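Local coordinates for pyridoxamine 5'-phosphate oxidase-related, FMN-binding protein (Mycobacterium smegmatis, PDB 6ECI), which binds flavin-adenine dinucleotide (FAD) and probably sequesters it, consistent with a role in protecting mycobacteria against hypoxic and oxidative stress, at residues L47-E52 and T112-V117. Numbering follows the deposited sequence.
Sequences LFRTAE and THWVRV. With FAD (flavin-adenine dinucleotide), chain U.
Val115 O accepts the amide hydrogen of Phe48 N at 2.9 Å, and the same oxygen receives a CA-H...O contact from Leu47. Val115 N returns a bond to Phe48 O, closing an antiparallel hydrogen-bonded pair, and just beyond the paired strands Thr50 N bonds His113 O at 3.0 Å, with a bent N-H...O angle of 143°. On the sheet face that carries Phe48 and Val115, the Phe48 ring has Val115 CB over one side, toward the rim, and its tip CZ meets Val115 CG1 at 3.5 Å; helix 55-60 packs here through Leu56. On the opposite sheet face, with Leu47 and Arg116, Arg49 lays CG over the six-membered ring of Trp114, 3.7 Å from its centroid, a CH-pi contact. The Arg49 side chain then bends at chi3 (16°); its NH1 hydrogen-bonds Lys111 O, and the group makes a cation-pi contact with Trp106. Leu47 CD1 lies 3.7 Å from Trp114 CE3 and over the guanidinium of Arg116, which is salt-bridged to Asp94. At the strand end Arg49 O accepts a hydrogen bond from FAD N3 at 2.9 Å, and beyond it Ala51 N donates to FAD O2 at 3.1 Å, consistent with the strand pairing holding in place the backbone groups that bond the flavin's pyrimidine edge.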
loop_
_atom_site.group_PDB
_atom_site.type_symbol
_atom_site.label_atom_id
_atom_site.label_comp_id
_atom_site.label_asym_id
_atom_site.label_seq_id
_atom_site.Cartn_x
_atom_site.Cartn_y
_atom_site.Cartn_z
ATOM N N LEU B 47 0.604 -6.441 -14.069
ATOM C CA LEU B 47 -0.591 -7.189 -14.430
ATOM C C LEU B 47 -1.346 -7.642 -13.189
ATOM O O LEU B 47 -0.743 -8.104 -12.217
ATOM C CB LEU B 47 -0.226 -8.409 -15.276
ATOM C CG LEU B 47 -1.377 -9.365 -15.591
ATOM C CD1 LEU B 47 -2.384 -8.712 -16.526
ATOM C CD2 LEU B 47 -0.848 -10.649 -16.188
ATOM N N PHE B 48 -2.669 -7.511 -13.228
ATOM C CA PHE B 48 -3.513 -8.035 -12.166
ATOM C C PHE B 48 -4.893 -8.343 -12.727
ATOM O O PHE B 48 -5.253 -7.918 -13.828
ATOM C CB PHE B 48 -3.608 -7.064 -10.985
ATOM C CG PHE B 48 -4.279 -5.758 -11.314
ATOM C CD1 PHE B 48 -3.587 -4.754 -11.974
ATOM C CD2 PHE B 48 -5.590 -5.523 -10.934
ATOM C CE1 PHE B 48 -4.197 -3.546 -12.263
ATOM C CE2 PHE B 48 -6.205 -4.318 -11.220
ATOM C CZ PHE B 48 -5.508 -3.329 -11.883
ATOM N N ARG B 49 -5.661 -9.105 -11.956
ATOM C CA ARG B 49 -7.036 -9.432 -12.288
ATOM C C ARG B 49 -7.980 -8.627 -11.409
ATOM O O ARG B 49 -7.660 -8.289 -10.266
ATOM C CB ARG B 49 -7.309 -10.930 -12.125
ATOM C CG ARG B 49 -7.033 -11.720 -13.392
ATOM C CD ARG B 49 -7.077 -13.229 -13.193
ATOM N NE ARG B 49 -7.732 -13.653 -11.958
ATOM C CZ ARG B 49 -9.030 -13.926 -11.858
ATOM N NH1 ARG B 49 -9.817 -13.808 -12.919
ATOM N NH2 ARG B 49 -9.545 -14.317 -10.700
ATOM N N THR B 50 -9.144 -8.316 -11.959
ATOM C CA THR B 50 -10.129 -7.480 -11.297
ATOM C C THR B 50 -11.429 -8.256 -11.157
ATOM O O THR B 50 -11.794 -9.042 -12.038
ATOM C CB THR B 50 -10.331 -6.168 -12.075
ATOM O OG1 THR B 50 -9.976 -5.054 -11.246
ATOM C CG2 THR B 50 -11.763 -6.016 -12.561
ATOM N N ALA B 51 -12.100 -8.066 -10.026
ATOM C CA ALA B 51 -13.379 -8.708 -9.768
ATOM C C ALA B 51 -14.492 -7.795 -10.261
ATOM O O ALA B 51 -14.448 -6.580 -10.047
ATOM C CB ALA B 51 -13.546 -9.021 -8.281
ATOM N N GLU B 52 -15.477 -8.380 -10.935
ATOM C CA GLU B 52 -16.491 -7.587 -11.612
ATOM C C GLU B 52 -17.504 -7.024 -10.622
ATOM O O GLU B 52 -17.714 -7.569 -9.538
ATOM C CB GLU B 52 -17.190 -8.425 -12.683
ATOM C CG GLU B 52 -16.884 -7.999 -14.131
ATOM C CD GLU B 52 -17.570 -6.695 -14.549
ATOM O OE1 GLU B 52 -17.948 -5.894 -13.670
ATOM O OE2 GLU B 52 -17.762 -6.500 -15.779
ATOM N N THR B 112 -13.038 -13.443 -16.088
ATOM C CA THR B 112 -11.718 -12.846 -16.130
ATOM C C THR B 112 -11.844 -11.385 -16.542
ATOM O O THR B 112 -12.729 -11.017 -17.324
ATOM C CB THR B 112 -10.786 -13.637 -17.061
ATOM O OG1 THR B 112 -9.418 -13.416 -16.691
ATOM C CG2 THR B 112 -11.003 -13.287 -18.531
ATOM N N HIS B 113 -10.984 -10.548 -15.965
ATOM C CA HIS B 113 -10.899 -9.131 -16.315
ATOM C C HIS B 113 -9.452 -8.730 -16.055
ATOM O O HIS B 113 -9.111 -8.274 -14.962
ATOM C CB HIS B 113 -11.885 -8.280 -15.526
ATOM C CG HIS B 113 -12.068 -6.906 -16.091
ATOM N ND1 HIS B 113 -13.104 -6.076 -15.722
ATOM C CD2 HIS B 113 -11.349 -6.225 -17.017
ATOM C CE1 HIS B 113 -13.013 -4.939 -16.391
ATOM N NE2 HIS B 113 -11.957 -5.004 -17.183
ATOM N N TRP B 114 -8.610 -8.910 -17.067
ATOM C CA TRP B 114 -7.195 -8.602 -16.947
ATOM C C TRP B 114 -6.967 -7.106 -17.106
ATOM O O TRP B 114 -7.494 -6.482 -18.032
ATOM C CB TRP B 114 -6.388 -9.363 -17.996
ATOM C CG TRP B 114 -6.498 -10.851 -17.907
ATOM C CD1 TRP B 114 -7.332 -11.658 -18.626
ATOM C CD2 TRP B 114 -5.741 -11.714 -17.054
ATOM N NE1 TRP B 114 -7.141 -12.972 -18.271
ATOM C CE2 TRP B 114 -6.170 -13.033 -17.306
ATOM C CE3 TRP B 114 -4.743 -11.500 -16.099
ATOM C CZ2 TRP B 114 -5.637 -14.132 -16.636
ATOM C CZ3 TRP B 114 -4.216 -12.592 -15.434
ATOM C CH2 TRP B 114 -4.662 -13.891 -15.707
ATOM N N VAL B 115 -6.178 -6.533 -16.203
ATOM C CA VAL B 115 -5.813 -5.124 -16.246
ATOM C C VAL B 115 -4.301 -5.021 -16.115
ATOM O O VAL B 115 -3.676 -5.805 -15.390
ATOM C CB VAL B 115 -6.516 -4.321 -15.129
ATOM C CG1 VAL B 115 -6.242 -2.830 -15.279
ATOM C CG2 VAL B 115 -8.009 -4.596 -15.125
ATOM N N ARG B 116 -3.709 -4.064 -16.825
ATOM C CA ARG B 116 -2.287 -3.767 -16.719
ATOM C C ARG B 116 -2.101 -2.301 -16.369
ATOM O O ARG B 116 -2.788 -1.432 -16.913
ATOM C CB ARG B 116 -1.537 -4.064 -18.020
ATOM C CG ARG B 116 -1.368 -5.530 -18.361
ATOM C CD ARG B 116 -0.471 -5.682 -19.583
ATOM N NE ARG B 116 -0.617 -6.983 -20.226
ATOM C CZ ARG B 116 0.077 -8.068 -19.896
ATOM N NH1 ARG B 116 0.976 -8.020 -18.920
ATOM N NH2 ARG B 116 -0.128 -9.205 -20.545
ATOM N N VAL B 117 -1.171 -2.029 -15.462
ATOM C CA VAL B 117 -0.746 -0.663 -15.185
ATOM C C VAL B 117 0.404 -0.359 -16.136
ATOM O O VAL B 117 1.521 -0.849 -15.951
ATOM C CB VAL B 117 -0.329 -0.480 -13.721
ATOM C CG1 VAL B 117 0.141 0.948 -13.485
ATOM C CG2 VAL B 117 -1.483 -0.814 -12.800
HETATM P PA FAD U . -16.421 -1.037 -1.432
HETATM O O1A FAD U . -17.646 -1.722 -0.947
HETATM O O2A FAD U . -16.628 -0.033 -2.571
HETATM O O5B FAD U . -15.638 -0.331 -0.258
HETATM C C5B FAD U . -16.317 0.485 0.718
HETATM C C4B FAD U . -15.321 0.849 1.790
HETATM O O4B FAD U . -14.739 -0.355 2.327
HETATM C C3B FAD U . -14.131 1.674 1.315
HETATM O O3B FAD U . -14.440 3.063 1.298
HETATM C C2B FAD U . -13.058 1.337 2.356
HETATM O O2B FAD U . -13.098 2.181 3.501
HETATM C C1B FAD U . -13.399 -0.113 2.723
HETATM N N9A FAD U . -12.538 -1.086 2.065
HETATM C C8A FAD U . -12.643 -1.551 0.780
HETATM N N7A FAD U . -11.715 -2.413 0.444
HETATM C C5A FAD U . -10.935 -2.516 1.592
HETATM C C6A FAD U . -9.789 -3.274 1.887
HETATM N N6A FAD U . -9.199 -4.105 1.027
HETATM N N1A FAD U . -9.263 -3.147 3.128
HETATM C C2A FAD U . -9.851 -2.322 3.995
HETATM N N3A FAD U . -10.931 -1.557 3.825
HETATM C C4A FAD U . -11.433 -1.704 2.589
HETATM N N1 FAD U . -9.435 -7.249 -5.712
HETATM C C2 FAD U . -9.204 -7.482 -7.035
HETATM O O2 FAD U . -10.000 -7.112 -7.904
HETATM N N3 FAD U . -8.054 -8.151 -7.421
HETATM C C4 FAD U . -7.069 -8.627 -6.580
HETATM O O4 FAD U . -6.089 -9.208 -7.044
HETATM C C4X FAD U . -7.325 -8.373 -5.174
HETATM N N5 FAD U . -6.446 -8.790 -4.304
HETATM C C5X FAD U . -6.692 -8.544 -2.960
HETATM C C6 FAD U . -5.765 -8.979 -2.016
HETATM C C7 FAD U . -5.965 -8.757 -0.658
HETATM C C7M FAD U . -4.942 -9.245 0.332
HETATM C C8 FAD U . -7.119 -8.078 -0.230
HETATM C C8M FAD U . -7.367 -7.827 1.233
HETATM C C9 FAD U . -8.049 -7.642 -1.170
HETATM C C9A FAD U . -7.842 -7.868 -2.526
HETATM N N10 FAD U . -8.762 -7.436 -3.501
HETATM C C10 FAD U . -8.535 -7.672 -4.837
HETATM C "C1'" FAD U . -9.984 -6.722 -3.114
HETATM C "C2'" FAD U . -9.927 -5.232 -3.430
HETATM O "O2'" FAD U . -9.294 -4.526 -2.362
HETATM C "C3'" FAD U . -11.349 -4.707 -3.631
HETATM O "O3'" FAD U . -11.486 -4.145 -4.931
HETATM C "C4'" FAD U . -11.747 -3.668 -2.589
HETATM O "O4'" FAD U . -12.013 -4.370 -1.376
HETATM C "C5'" FAD U . -12.920 -2.810 -3.020
HETATM O "O5'" FAD U . -14.047 -3.662 -3.310
HETATM P P FAD U . -15.528 -3.176 -3.073
HETATM O O1P FAD U . -16.361 -4.337 -2.522
HETATM O O2P FAD U . -16.088 -2.529 -4.280
HETATM O O3P FAD U . -15.356 -2.108 -1.913
#